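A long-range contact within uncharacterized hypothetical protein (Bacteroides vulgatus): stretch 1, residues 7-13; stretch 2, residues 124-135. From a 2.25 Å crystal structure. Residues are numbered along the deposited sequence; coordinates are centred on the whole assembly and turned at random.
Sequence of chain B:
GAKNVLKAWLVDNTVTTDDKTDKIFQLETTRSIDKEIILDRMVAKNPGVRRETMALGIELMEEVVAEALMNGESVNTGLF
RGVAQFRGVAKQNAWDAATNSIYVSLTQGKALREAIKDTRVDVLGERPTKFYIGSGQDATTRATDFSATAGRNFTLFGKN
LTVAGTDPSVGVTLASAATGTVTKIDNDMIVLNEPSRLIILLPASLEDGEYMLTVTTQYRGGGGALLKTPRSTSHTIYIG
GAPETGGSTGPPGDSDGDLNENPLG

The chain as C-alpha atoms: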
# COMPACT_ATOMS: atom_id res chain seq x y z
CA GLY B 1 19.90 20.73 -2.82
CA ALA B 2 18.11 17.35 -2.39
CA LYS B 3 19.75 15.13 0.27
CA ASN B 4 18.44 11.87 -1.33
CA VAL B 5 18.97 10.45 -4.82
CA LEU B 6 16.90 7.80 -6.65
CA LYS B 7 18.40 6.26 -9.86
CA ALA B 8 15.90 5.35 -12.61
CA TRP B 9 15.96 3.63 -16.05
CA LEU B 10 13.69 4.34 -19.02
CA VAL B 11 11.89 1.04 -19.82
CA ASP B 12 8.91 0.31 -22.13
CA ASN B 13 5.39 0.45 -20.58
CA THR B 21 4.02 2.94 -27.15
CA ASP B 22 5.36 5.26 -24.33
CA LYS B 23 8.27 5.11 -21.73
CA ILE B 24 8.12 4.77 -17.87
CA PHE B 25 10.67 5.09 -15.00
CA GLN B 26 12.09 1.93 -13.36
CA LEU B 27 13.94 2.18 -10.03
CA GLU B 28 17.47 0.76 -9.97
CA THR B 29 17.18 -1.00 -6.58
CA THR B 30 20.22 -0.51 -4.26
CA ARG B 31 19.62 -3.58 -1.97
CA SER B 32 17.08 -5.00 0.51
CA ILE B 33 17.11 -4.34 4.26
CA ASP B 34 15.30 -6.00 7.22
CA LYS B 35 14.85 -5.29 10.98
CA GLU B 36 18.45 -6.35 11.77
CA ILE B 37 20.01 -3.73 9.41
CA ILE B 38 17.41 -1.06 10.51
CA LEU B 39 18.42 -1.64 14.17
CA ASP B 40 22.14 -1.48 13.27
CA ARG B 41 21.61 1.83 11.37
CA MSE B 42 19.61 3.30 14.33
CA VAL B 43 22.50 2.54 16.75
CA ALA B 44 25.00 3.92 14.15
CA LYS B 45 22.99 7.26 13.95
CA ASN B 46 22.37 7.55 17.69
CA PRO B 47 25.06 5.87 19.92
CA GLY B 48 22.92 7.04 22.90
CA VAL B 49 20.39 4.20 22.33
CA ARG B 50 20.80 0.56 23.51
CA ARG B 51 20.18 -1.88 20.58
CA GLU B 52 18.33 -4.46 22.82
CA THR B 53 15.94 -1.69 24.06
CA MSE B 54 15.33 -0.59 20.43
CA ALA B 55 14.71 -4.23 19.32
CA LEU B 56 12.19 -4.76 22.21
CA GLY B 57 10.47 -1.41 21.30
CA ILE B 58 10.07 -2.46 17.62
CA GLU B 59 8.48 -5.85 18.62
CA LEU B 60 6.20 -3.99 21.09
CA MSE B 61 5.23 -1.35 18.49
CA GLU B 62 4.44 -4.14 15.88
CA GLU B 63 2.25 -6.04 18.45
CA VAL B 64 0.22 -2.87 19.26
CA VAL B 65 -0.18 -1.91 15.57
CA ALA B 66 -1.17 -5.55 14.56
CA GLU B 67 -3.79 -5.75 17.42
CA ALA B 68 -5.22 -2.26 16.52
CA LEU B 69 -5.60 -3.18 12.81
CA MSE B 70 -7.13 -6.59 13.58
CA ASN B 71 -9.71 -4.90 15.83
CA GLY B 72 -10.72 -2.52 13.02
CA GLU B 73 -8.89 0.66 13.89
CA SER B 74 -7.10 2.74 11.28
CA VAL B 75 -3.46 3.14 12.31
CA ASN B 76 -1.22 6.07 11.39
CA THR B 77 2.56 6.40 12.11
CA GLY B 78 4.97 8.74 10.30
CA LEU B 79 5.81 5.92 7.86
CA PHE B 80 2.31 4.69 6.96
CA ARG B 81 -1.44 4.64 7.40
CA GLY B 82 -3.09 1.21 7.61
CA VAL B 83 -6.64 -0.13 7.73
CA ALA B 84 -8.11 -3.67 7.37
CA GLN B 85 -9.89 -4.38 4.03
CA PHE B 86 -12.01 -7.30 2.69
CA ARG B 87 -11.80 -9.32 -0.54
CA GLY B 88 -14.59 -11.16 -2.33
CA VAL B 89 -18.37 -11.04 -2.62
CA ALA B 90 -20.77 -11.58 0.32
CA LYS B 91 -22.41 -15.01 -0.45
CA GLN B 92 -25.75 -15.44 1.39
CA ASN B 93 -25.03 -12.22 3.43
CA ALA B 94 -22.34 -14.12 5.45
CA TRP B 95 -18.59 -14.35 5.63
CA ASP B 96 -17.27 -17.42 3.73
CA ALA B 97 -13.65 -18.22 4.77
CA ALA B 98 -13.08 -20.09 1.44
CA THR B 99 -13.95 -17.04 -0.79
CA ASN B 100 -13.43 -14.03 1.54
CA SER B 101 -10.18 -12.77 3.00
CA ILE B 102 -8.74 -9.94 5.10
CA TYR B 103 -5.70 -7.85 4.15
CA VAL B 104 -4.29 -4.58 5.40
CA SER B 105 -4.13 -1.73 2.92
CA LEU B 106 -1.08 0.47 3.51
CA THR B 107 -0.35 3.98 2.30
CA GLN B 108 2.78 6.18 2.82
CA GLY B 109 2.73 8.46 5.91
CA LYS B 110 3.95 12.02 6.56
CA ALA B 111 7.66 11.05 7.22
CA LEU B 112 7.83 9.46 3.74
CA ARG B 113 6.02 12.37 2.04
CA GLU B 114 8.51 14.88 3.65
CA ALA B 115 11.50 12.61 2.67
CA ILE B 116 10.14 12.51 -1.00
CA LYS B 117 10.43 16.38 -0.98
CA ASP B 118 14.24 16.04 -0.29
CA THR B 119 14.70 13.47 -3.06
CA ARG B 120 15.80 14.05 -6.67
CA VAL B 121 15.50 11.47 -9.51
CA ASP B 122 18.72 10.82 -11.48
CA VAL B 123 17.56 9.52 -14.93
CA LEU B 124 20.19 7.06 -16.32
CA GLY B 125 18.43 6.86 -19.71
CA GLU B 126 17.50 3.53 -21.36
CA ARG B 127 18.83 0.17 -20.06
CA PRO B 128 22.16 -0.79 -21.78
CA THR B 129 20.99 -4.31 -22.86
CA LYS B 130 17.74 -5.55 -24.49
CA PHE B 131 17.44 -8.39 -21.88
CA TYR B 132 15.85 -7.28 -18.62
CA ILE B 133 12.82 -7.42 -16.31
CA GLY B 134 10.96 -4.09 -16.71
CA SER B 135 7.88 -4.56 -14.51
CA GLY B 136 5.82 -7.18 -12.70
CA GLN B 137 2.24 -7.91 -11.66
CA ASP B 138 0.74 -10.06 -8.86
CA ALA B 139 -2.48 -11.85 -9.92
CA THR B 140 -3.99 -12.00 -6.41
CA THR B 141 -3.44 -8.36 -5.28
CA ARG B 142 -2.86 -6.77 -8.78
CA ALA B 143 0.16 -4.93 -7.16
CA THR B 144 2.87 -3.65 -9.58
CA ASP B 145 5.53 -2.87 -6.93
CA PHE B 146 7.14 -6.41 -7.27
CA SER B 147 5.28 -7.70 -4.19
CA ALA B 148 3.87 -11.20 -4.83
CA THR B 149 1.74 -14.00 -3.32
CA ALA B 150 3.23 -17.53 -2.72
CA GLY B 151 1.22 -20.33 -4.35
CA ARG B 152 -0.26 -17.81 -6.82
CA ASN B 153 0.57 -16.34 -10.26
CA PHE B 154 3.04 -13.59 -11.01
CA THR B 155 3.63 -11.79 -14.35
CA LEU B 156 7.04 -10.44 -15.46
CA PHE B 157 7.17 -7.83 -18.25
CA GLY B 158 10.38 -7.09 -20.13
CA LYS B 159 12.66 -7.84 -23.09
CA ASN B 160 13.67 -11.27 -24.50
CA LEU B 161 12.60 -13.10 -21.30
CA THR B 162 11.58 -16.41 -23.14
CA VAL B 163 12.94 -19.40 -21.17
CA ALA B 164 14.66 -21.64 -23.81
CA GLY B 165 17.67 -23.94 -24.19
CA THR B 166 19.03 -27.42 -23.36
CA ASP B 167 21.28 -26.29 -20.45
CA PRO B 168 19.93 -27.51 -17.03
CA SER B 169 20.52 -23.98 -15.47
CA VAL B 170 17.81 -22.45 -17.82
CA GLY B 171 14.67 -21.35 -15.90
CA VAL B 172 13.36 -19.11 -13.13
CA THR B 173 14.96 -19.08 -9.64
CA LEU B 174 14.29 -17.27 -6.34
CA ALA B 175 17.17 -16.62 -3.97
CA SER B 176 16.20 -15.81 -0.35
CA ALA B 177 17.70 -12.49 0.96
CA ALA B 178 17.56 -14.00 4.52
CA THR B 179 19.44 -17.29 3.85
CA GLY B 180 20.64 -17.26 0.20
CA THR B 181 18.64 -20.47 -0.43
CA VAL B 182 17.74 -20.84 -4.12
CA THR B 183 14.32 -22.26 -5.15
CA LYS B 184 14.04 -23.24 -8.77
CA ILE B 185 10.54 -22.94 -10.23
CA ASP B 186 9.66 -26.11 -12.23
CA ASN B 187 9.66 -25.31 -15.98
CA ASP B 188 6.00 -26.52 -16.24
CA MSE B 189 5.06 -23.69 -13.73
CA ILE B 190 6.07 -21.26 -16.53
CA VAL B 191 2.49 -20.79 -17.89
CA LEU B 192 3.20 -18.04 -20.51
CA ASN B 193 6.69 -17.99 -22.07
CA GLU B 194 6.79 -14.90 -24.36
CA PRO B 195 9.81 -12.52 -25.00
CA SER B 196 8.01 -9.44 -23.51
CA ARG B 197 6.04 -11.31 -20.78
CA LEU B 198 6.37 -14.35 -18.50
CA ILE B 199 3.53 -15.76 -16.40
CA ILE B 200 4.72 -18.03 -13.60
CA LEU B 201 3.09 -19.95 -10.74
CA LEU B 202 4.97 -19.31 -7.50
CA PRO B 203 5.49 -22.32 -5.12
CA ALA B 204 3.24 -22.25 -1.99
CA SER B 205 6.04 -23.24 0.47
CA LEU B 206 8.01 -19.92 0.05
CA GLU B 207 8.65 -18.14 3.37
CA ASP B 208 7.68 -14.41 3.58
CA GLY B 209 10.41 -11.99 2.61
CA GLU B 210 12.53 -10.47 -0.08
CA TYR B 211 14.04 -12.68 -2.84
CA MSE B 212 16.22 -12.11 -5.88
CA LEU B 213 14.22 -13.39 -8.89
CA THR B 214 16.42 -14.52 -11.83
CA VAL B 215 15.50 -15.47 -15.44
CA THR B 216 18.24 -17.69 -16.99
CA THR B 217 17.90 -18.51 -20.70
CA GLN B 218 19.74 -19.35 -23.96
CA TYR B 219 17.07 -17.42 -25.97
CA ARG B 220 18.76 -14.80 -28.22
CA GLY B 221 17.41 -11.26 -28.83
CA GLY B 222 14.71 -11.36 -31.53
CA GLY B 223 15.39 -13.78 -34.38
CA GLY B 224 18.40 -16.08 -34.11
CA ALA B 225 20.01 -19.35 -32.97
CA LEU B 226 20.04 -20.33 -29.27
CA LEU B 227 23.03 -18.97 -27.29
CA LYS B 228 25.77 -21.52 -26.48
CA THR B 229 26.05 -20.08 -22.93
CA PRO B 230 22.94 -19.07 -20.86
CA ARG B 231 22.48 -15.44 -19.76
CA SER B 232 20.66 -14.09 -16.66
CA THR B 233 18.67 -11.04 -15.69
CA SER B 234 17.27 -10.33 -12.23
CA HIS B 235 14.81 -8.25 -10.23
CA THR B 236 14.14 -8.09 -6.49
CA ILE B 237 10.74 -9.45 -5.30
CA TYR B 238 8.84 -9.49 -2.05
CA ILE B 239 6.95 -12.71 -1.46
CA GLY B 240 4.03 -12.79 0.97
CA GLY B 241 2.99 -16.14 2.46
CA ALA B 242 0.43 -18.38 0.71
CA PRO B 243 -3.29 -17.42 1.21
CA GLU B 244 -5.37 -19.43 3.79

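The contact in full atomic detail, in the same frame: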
# COMPACT_ATOMS: atom_id res chain seq x y z
N LYS B 7 17.91 6.51 -8.50
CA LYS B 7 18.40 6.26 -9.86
C LYS B 7 17.32 5.51 -10.64
O LYS B 7 16.79 4.52 -10.13
CB LYS B 7 19.72 5.48 -9.85
CG LYS B 7 20.90 6.25 -9.26
CD LYS B 7 22.07 5.33 -9.04
CE LYS B 7 23.27 6.04 -8.47
NZ LYS B 7 24.45 5.15 -8.44
N ALA B 8 16.97 5.99 -11.85
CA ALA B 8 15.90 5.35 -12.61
C ALA B 8 16.22 5.18 -14.10
O ALA B 8 16.78 6.08 -14.74
CB ALA B 8 14.61 6.15 -12.47
N TRP B 9 15.85 4.01 -14.64
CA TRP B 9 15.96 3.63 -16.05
C TRP B 9 14.71 3.99 -16.81
O TRP B 9 13.63 4.11 -16.21
CB TRP B 9 16.19 2.11 -16.22
CG TRP B 9 17.43 1.55 -15.61
CD1 TRP B 9 17.51 0.66 -14.58
CD2 TRP B 9 18.77 1.74 -16.08
NE1 TRP B 9 18.82 0.31 -14.35
CE2 TRP B 9 19.62 0.97 -15.25
CE3 TRP B 9 19.35 2.49 -17.12
CZ2 TRP B 9 21.01 0.94 -15.41
CZ3 TRP B 9 20.73 2.47 -17.28
CH2 TRP B 9 21.54 1.71 -16.43
N LEU B 10 14.82 4.09 -18.14
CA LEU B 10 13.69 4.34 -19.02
C LEU B 10 13.38 3.02 -19.74
O LEU B 10 14.13 2.60 -20.61
CB LEU B 10 13.97 5.50 -20.00
CG LEU B 10 14.13 6.89 -19.39
CD1 LEU B 10 14.86 7.83 -20.34
CD2 LEU B 10 12.80 7.48 -19.02
N VAL B 11 12.32 2.34 -19.28
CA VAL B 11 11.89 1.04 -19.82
C VAL B 11 10.55 1.23 -20.54
O VAL B 11 9.87 2.24 -20.33
CB VAL B 11 11.82 -0.10 -18.75
CG1 VAL B 11 13.20 -0.42 -18.17
CG2 VAL B 11 10.82 0.21 -17.64
N ASP B 12 10.17 0.26 -21.40
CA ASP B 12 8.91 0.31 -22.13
C ASP B 12 7.75 -0.07 -21.21
O ASP B 12 7.90 -0.94 -20.34
CB ASP B 12 8.96 -0.61 -23.37
CG ASP B 12 9.87 -0.07 -24.46
OD1 ASP B 12 9.53 0.98 -25.05
OD2 ASP B 12 10.92 -0.69 -24.73
N ASN B 13 6.62 0.63 -21.37
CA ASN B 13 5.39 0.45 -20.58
C ASN B 13 4.65 -0.82 -21.00
O ASN B 13 5.11 -1.93 -20.72
CB ASN B 13 4.49 1.68 -20.78
CG ASN B 13 3.42 1.91 -19.75
OD1 ASN B 13 3.16 1.10 -18.86
ND2 ASN B 13 2.76 3.06 -19.86
N LEU B 124 19.01 7.71 -15.72
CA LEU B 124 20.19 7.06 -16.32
C LEU B 124 20.01 6.80 -17.82
O LEU B 124 20.94 6.33 -18.49
CB LEU B 124 20.47 5.71 -15.60
CG LEU B 124 20.60 5.67 -14.07
CD1 LEU B 124 20.62 4.24 -13.59
CD2 LEU B 124 21.84 6.38 -13.59
N GLY B 125 18.81 7.08 -18.33
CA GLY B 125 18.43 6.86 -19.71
C GLY B 125 17.82 5.48 -19.88
O GLY B 125 17.19 4.96 -18.95
N GLU B 126 18.00 4.88 -21.07
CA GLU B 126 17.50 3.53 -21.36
C GLU B 126 18.50 2.49 -20.90
O GLU B 126 19.70 2.79 -20.85
CB GLU B 126 17.19 3.37 -22.85
CG GLU B 126 15.86 3.99 -23.24
CD GLU B 126 15.54 3.99 -24.72
OE1 GLU B 126 15.49 2.89 -25.33
OE2 GLU B 126 15.28 5.08 -25.26
N ARG B 127 18.01 1.29 -20.53
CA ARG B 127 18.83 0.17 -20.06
C ARG B 127 19.85 -0.23 -21.15
O ARG B 127 19.51 -0.21 -22.34
CB ARG B 127 17.96 -1.04 -19.63
CG ARG B 127 17.09 -0.73 -18.41
CD ARG B 127 16.55 -1.95 -17.68
NE ARG B 127 17.61 -2.71 -17.01
CZ ARG B 127 17.40 -3.56 -16.01
NH1 ARG B 127 16.17 -3.76 -15.54
NH2 ARG B 127 18.42 -4.23 -15.48
N PRO B 128 21.12 -0.51 -20.77
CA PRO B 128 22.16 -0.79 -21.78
C PRO B 128 21.88 -2.00 -22.69
O PRO B 128 22.21 -1.94 -23.88
CB PRO B 128 23.42 -1.07 -20.94
CG PRO B 128 23.16 -0.40 -19.63
CD PRO B 128 21.69 -0.53 -19.40
N THR B 129 21.29 -3.07 -22.14
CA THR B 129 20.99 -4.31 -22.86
C THR B 129 19.49 -4.46 -23.14
O THR B 129 18.67 -3.85 -22.44
CB THR B 129 21.51 -5.53 -22.06
OG1 THR B 129 21.37 -6.71 -22.85
CG2 THR B 129 20.83 -5.71 -20.69
N LYS B 130 19.14 -5.26 -24.15
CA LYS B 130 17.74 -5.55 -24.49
C LYS B 130 17.33 -6.93 -23.91
O LYS B 130 16.66 -7.73 -24.57
CB LYS B 130 17.50 -5.45 -26.02
CG LYS B 130 17.17 -4.02 -26.49
CD LYS B 130 15.80 -3.52 -25.97
CE LYS B 130 15.57 -2.04 -26.15
NZ LYS B 130 14.28 -1.61 -25.55
N PHE B 131 17.73 -7.19 -22.65
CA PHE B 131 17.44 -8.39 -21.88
C PHE B 131 17.36 -7.99 -20.42
O PHE B 131 18.38 -7.85 -19.74
CB PHE B 131 18.48 -9.50 -22.10
CG PHE B 131 18.32 -10.72 -21.23
CD1 PHE B 131 17.14 -11.45 -21.22
CD2 PHE B 131 19.39 -11.19 -20.47
CE1 PHE B 131 17.01 -12.60 -20.43
CE2 PHE B 131 19.27 -12.35 -19.71
CZ PHE B 131 18.08 -13.05 -19.69
N TYR B 132 16.12 -7.75 -19.96
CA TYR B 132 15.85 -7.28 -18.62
C TYR B 132 14.39 -7.50 -18.25
O TYR B 132 13.55 -7.70 -19.12
CB TYR B 132 16.21 -5.77 -18.50
CG TYR B 132 15.41 -4.88 -19.43
CD1 TYR B 132 14.13 -4.44 -19.08
CD2 TYR B 132 15.93 -4.46 -20.65
CE1 TYR B 132 13.38 -3.65 -19.94
CE2 TYR B 132 15.19 -3.66 -21.52
CZ TYR B 132 13.93 -3.23 -21.15
OH TYR B 132 13.20 -2.42 -21.99
N ILE B 133 14.13 -7.40 -16.94
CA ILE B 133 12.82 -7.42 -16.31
C ILE B 133 12.45 -5.95 -16.07
O ILE B 133 13.14 -5.28 -15.30
CB ILE B 133 12.83 -8.28 -15.00
CG1 ILE B 133 13.25 -9.76 -15.28
CG2 ILE B 133 11.48 -8.18 -14.30
CD1 ILE B 133 13.64 -10.63 -14.04
N GLY B 134 11.43 -5.47 -16.78
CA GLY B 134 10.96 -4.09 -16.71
C GLY B 134 9.99 -3.82 -15.58
O GLY B 134 10.17 -2.90 -14.79
N SER B 135 8.92 -4.64 -15.52
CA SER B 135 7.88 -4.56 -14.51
C SER B 135 7.32 -5.94 -14.17
O SER B 135 7.71 -6.94 -14.78
CB SER B 135 6.76 -3.63 -14.97
OG SER B 135 6.54 -3.75 -16.36

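Residues 7-12 form a strand, and the second stretch first runs beside it in nearly the same direction, the axes only 11° apart, before it turns away and returns as strand 132-135, which crosses at 82°. Two backbone hydrogen bonds join the parallel segments: L124 N donates to A8 O (2.9 Å, almost straight), and L10 N donates to G125 O (2.7 Å, more bent at 140°). G125 adopts a positive phi, a conformation that glycine, lacking a CB, accepts easily.

The main bump is the indole of W9, which lies in a cleft formed by the side chains of L124 and R127. L124 covers one face, its CD1 3.7 Å from the centroid of the six-membered ring of W9 and almost on the ring normal, so that aliphatic hydrogens meet the pi cloud. Over the opposite face runs the R127 side chain, with R127 CG 3.6 Å from W9 CG. Arginine suits this position because its methylenes pack on the ring while the guanidinium adds an off-centre cation-pi interaction, R127 CZ standing 4.8 Å from the centroid of the five-membered ring of W9. P128 adds a compact apolar surface at the far end of the indole, P128 CD lying 3.7 Å from W9 CH2.

V11 points toward the second stretch, and its short branched side chain fills a smaller hollow: V11 CG1 lies 3.7 Å from both R127 CD and Y132 CE1. The backbone of G134 approaches here too, with G134 O 4.3 Å from V11 CG2. L10, by contrast, has its CB 4.0 Å from E126 CG, a contact with the aliphatic part of the glutamate.

Charge closes the far end. K130 extends its long, flexible chain back to D12, forming a salt bridge with K130 NZ 3.6 Å from D12 OD2.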